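Local coordinates for dihydroxyacetone kinase (Citrobacter freundii, PDB 1UN8) that catalyses the ATP-dependent phosphorylation of dihydroxyacetone to dihydroxyacetone phosphate, using a divalent metal ion such as magnesium or calcium, at the interface of chains A and B. Coordinates in Å, arbitrary orientation; residue numbers count along the deposited sequence, not the author numbering. Chains: chain A/B, Dihydroxyacetone kinase.

Contact 1 and contact 2 join the same two subunits of the homodimer, their C-alpha centres about 26 Å apart, and share no residue or secondary-structure element. In contact 1, an extended segment of chain A adds strand 338-339 to strand 29-32 of chain B; in contact 2, helices 430-448 and 453-468 of chain A, in its ATP-binding helical barrel, receive helix 112-127 of chain B. That helix holds substrate-binding B:Asp114, and the centre of contact 2 is about 49 Å from A:His220, which suggests that the barrel of one subunit serves the dihydroxyacetone site of the other. Two-fold symmetry repeats both contacts.

Contact 1: the interface of chains A and B. Residues chain A 338-339, 341; chain B 30-33, 42, 97.
A:Val339 forms a parallel beta bridge with B:Leu32, its backbone gripped at both polar atoms by the residues flanking that leucine, and A:Cys338 forms a second parallel bridge with B:Arg31. A:Val339 N donates to B:Arg31 O at 2.8 Å, and B:Glu33 N donates to A:Val339 O at 2.7 Å with 172° at the hydrogen. Both donors lie nearly along the C=O axis of their acceptors, a geometry consistent with a regular parallel pairing. The A:Val339 side chain then carries the apolar packing, its two methyls pointing to different partners. CG1 stands anti to the carbonyl carbon (chi1 -63°), and A:Val339 CG1 lies 3.5 Å from B:Ala30 CB. The same rotation places A:Val339 CG2 between the backbone N and the carbonyl carbon, where it meets B:Leu32 CD1 at 3.3 Å. The two side chains cross at about a right angle. B:Val42, from the neighbouring strand 40-43, adds a second neighbour to that methyl, with B:Val42 CG1 3.6 Å from A:Val339 CG2. A:Cys338 turns its sulfur toward the backbone of the other strand, SG lying 3.6 Å from B:Glu33 CA. Farther along chain A, A:Ser341 presses its methylene on helix 88-98, with CB 3.6 Å from B:Ala97 CB. The hidden surface of the patch sums to 239 Å², of which A:Val339 contributes 78 Å². In the fold, strand 338-339 belongs to the extended stretch between helices 314-319 and 356-371, and it binds as an added strand beside 29-32 of the partner. The centre of the contact is about 24 Å from the catalytic B:His220.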
# COMPACT_ATOMS: atom_id res chain seq x y z
N CYS A 338 11.56 26.13 0.11
CA CYS A 338 10.68 26.79 1.05
C CYS A 338 10.24 28.14 0.47
O CYS A 338 11.06 29.05 0.33
CB CYS A 338 11.43 26.99 2.36
SG CYS A 338 10.40 27.22 3.79
N VAL A 339 8.96 28.26 0.12
CA VAL A 339 8.41 29.49 -0.45
C VAL A 339 8.00 30.52 0.61
O VAL A 339 7.57 30.17 1.71
CB VAL A 339 7.15 29.21 -1.29
CG1 VAL A 339 7.49 28.33 -2.48
CG2 VAL A 339 6.07 28.56 -0.43
N SER A 341 5.64 34.04 1.43
CA SER A 341 4.45 34.74 0.94
C SER A 341 4.30 36.11 1.56
O SER A 341 5.00 36.46 2.52
CB SER A 341 3.19 33.93 1.24
OG SER A 341 2.86 34.01 2.61
N ALA B 30 6.19 22.74 -2.84
CA ALA B 30 7.09 23.52 -2.01
C ALA B 30 6.45 23.80 -0.66
O ALA B 30 5.25 24.05 -0.57
CB ALA B 30 7.44 24.83 -2.71
N ARG B 31 7.24 23.75 0.40
CA ARG B 31 6.71 24.06 1.71
C ARG B 31 6.60 25.57 1.78
O ARG B 31 7.27 26.28 1.03
CB ARG B 31 7.63 23.53 2.82
CG ARG B 31 7.77 22.02 2.82
CD ARG B 31 8.38 21.49 4.11
NE ARG B 31 7.59 21.83 5.29
CZ ARG B 31 7.68 21.20 6.45
NH1 ARG B 31 8.53 20.18 6.58
NH2 ARG B 31 6.94 21.58 7.49
N LEU B 32 5.75 26.06 2.67
CA LEU B 32 5.56 27.49 2.82
C LEU B 32 6.24 27.91 4.11
O LEU B 32 5.97 27.35 5.17
CB LEU B 32 4.07 27.81 2.89
CG LEU B 32 3.72 29.30 2.94
CD1 LEU B 32 3.81 29.88 1.53
CD2 LEU B 32 2.32 29.48 3.49
N GLU B 33 7.15 28.88 4.02
CA GLU B 33 7.85 29.36 5.20
C GLU B 33 6.79 29.81 6.20
O GLU B 33 5.86 30.53 5.83
CB GLU B 33 8.77 30.52 4.85
CG GLU B 33 9.47 31.13 6.05
CD GLU B 33 10.30 32.34 5.69
OE1 GLU B 33 11.39 32.15 5.11
OE2 GLU B 33 9.85 33.47 5.97
N VAL B 42 2.48 24.03 -0.87
CA VAL B 42 1.88 24.76 -1.96
C VAL B 42 2.58 24.43 -3.26
O VAL B 42 3.70 23.90 -3.26
CB VAL B 42 1.95 26.28 -1.71
CG1 VAL B 42 3.36 26.81 -2.03
CG2 VAL B 42 0.90 26.97 -2.52
N ALA B 97 -1.62 33.31 1.30
CA ALA B 97 -0.43 32.97 0.54
C ALA B 97 -0.63 32.65 -0.93
O ALA B 97 0.27 32.88 -1.74
CB ALA B 97 0.29 31.83 1.22

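Contact 2: the interface of chains A and B. Residues chain A 431, 434-435, 467-468; chain B 116-117.
B:Leu116, projecting from helix 112-127, is the apolar centre of this contact and fits against two helices of the ATP-binding barrel of chain A. It has 76 Å² of its surface hidden, about half of the 145 Å² summed over the patch. CG lies anti to the carbonyl carbon (chi1 -63°), which directs the fork toward helices 430-448 and 453-468 of chain A, and its two methyls take separate partners. CD1 meets the methylene of A:Ser431, with B:Leu116 CD1 to A:Ser431 CB at 3.5 Å. CD2 faces the branch of A:Leu435, where B:Leu116 CD2 to A:Leu435 CD2 is 3.6 Å, and it also comes within 3.9 Å of A:Gly468 CA at the end of helix 453-468. Beneath the fork, the stem packs on a valine: B:Leu116 CB lies 3.7 Å from A:Val434 CG1, and the two side chains cross obliquely.

The polar groups around this core are the A:Ser431 hydroxyl and the B:Asn117 amide. A:Ser431 and A:Gly468 both belong to the ATP site, so the leucine touches residues of that site, at A:Ser431 CB and A:Gly468 CA, while the same chain B helix contains the dihydroxyacetone-binding B:Asp114. The packing could therefore help hold the two substrate sites in relation to each other, although no nucleotide is present to test this. A:Ser431 offers carbon rather than its hydroxyl, because chi1 of 55° turns OG away from the leucine. At the opposite margin, the amide oxygen B:Asn117 OD1 is 4.1 Å from A:Val434 CG2, a loose approach. The other valine methyl, A:Val434 CG1, rests 3.4 Å from the backbone carbonyl oxygen B:Leu116 O.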
# COMPACT_ATOMS: atom_id res chain seq x y z
N SER A 431 -14.35 24.03 20.66
CA SER A 431 -15.35 24.48 19.71
C SER A 431 -16.17 25.69 20.16
O SER A 431 -16.62 26.48 19.33
CB SER A 431 -16.28 23.33 19.36
OG SER A 431 -16.84 22.76 20.52
N VAL A 434 -14.25 28.79 19.16
CA VAL A 434 -14.26 28.96 17.72
C VAL A 434 -15.62 29.41 17.22
O VAL A 434 -15.71 30.32 16.39
CB VAL A 434 -13.86 27.65 17.02
CG1 VAL A 434 -13.99 27.80 15.50
CG2 VAL A 434 -12.45 27.29 17.39
N LEU A 435 -16.67 28.77 17.71
CA LEU A 435 -18.02 29.13 17.29
C LEU A 435 -18.32 30.58 17.65
O LEU A 435 -18.82 31.34 16.82
CB LEU A 435 -19.03 28.19 17.93
CG LEU A 435 -19.07 26.77 17.35
CD1 LEU A 435 -19.84 25.83 18.27
CD2 LEU A 435 -19.73 26.81 15.98
N TYR A 467 -21.08 26.36 9.70
CA TYR A 467 -19.86 25.66 10.08
C TYR A 467 -20.11 24.68 11.22
O TYR A 467 -19.62 23.55 11.19
CB TYR A 467 -18.78 26.67 10.50
CG TYR A 467 -18.42 27.67 9.43
CD1 TYR A 467 -18.35 29.03 9.71
CD2 TYR A 467 -18.15 27.26 8.12
CE1 TYR A 467 -18.04 29.96 8.73
CE2 TYR A 467 -17.83 28.18 7.13
CZ TYR A 467 -17.78 29.53 7.44
OH TYR A 467 -17.48 30.45 6.46
N GLY A 468 -20.86 25.12 12.22
CA GLY A 468 -21.14 24.28 13.37
C GLY A 468 -22.01 23.08 13.03
O GLY A 468 -21.93 22.05 13.71
N LEU B 116 -15.02 23.89 11.61
CA LEU B 116 -14.86 25.04 12.48
C LEU B 116 -13.57 25.81 12.22
O LEU B 116 -13.57 27.05 12.22
CB LEU B 116 -14.92 24.60 13.94
CG LEU B 116 -16.23 23.97 14.42
CD1 LEU B 116 -16.14 23.72 15.91
CD2 LEU B 116 -17.40 24.89 14.09
N ASN B 117 -12.47 25.10 11.99
CA ASN B 117 -11.22 25.80 11.77
C ASN B 117 -11.07 26.45 10.40
O ASN B 117 -10.58 27.57 10.31
CB ASN B 117 -10.03 24.89 12.07
CG ASN B 117 -9.77 24.78 13.56
OD1 ASN B 117 -10.50 25.35 14.38
ND2 ASN B 117 -8.72 24.05 13.91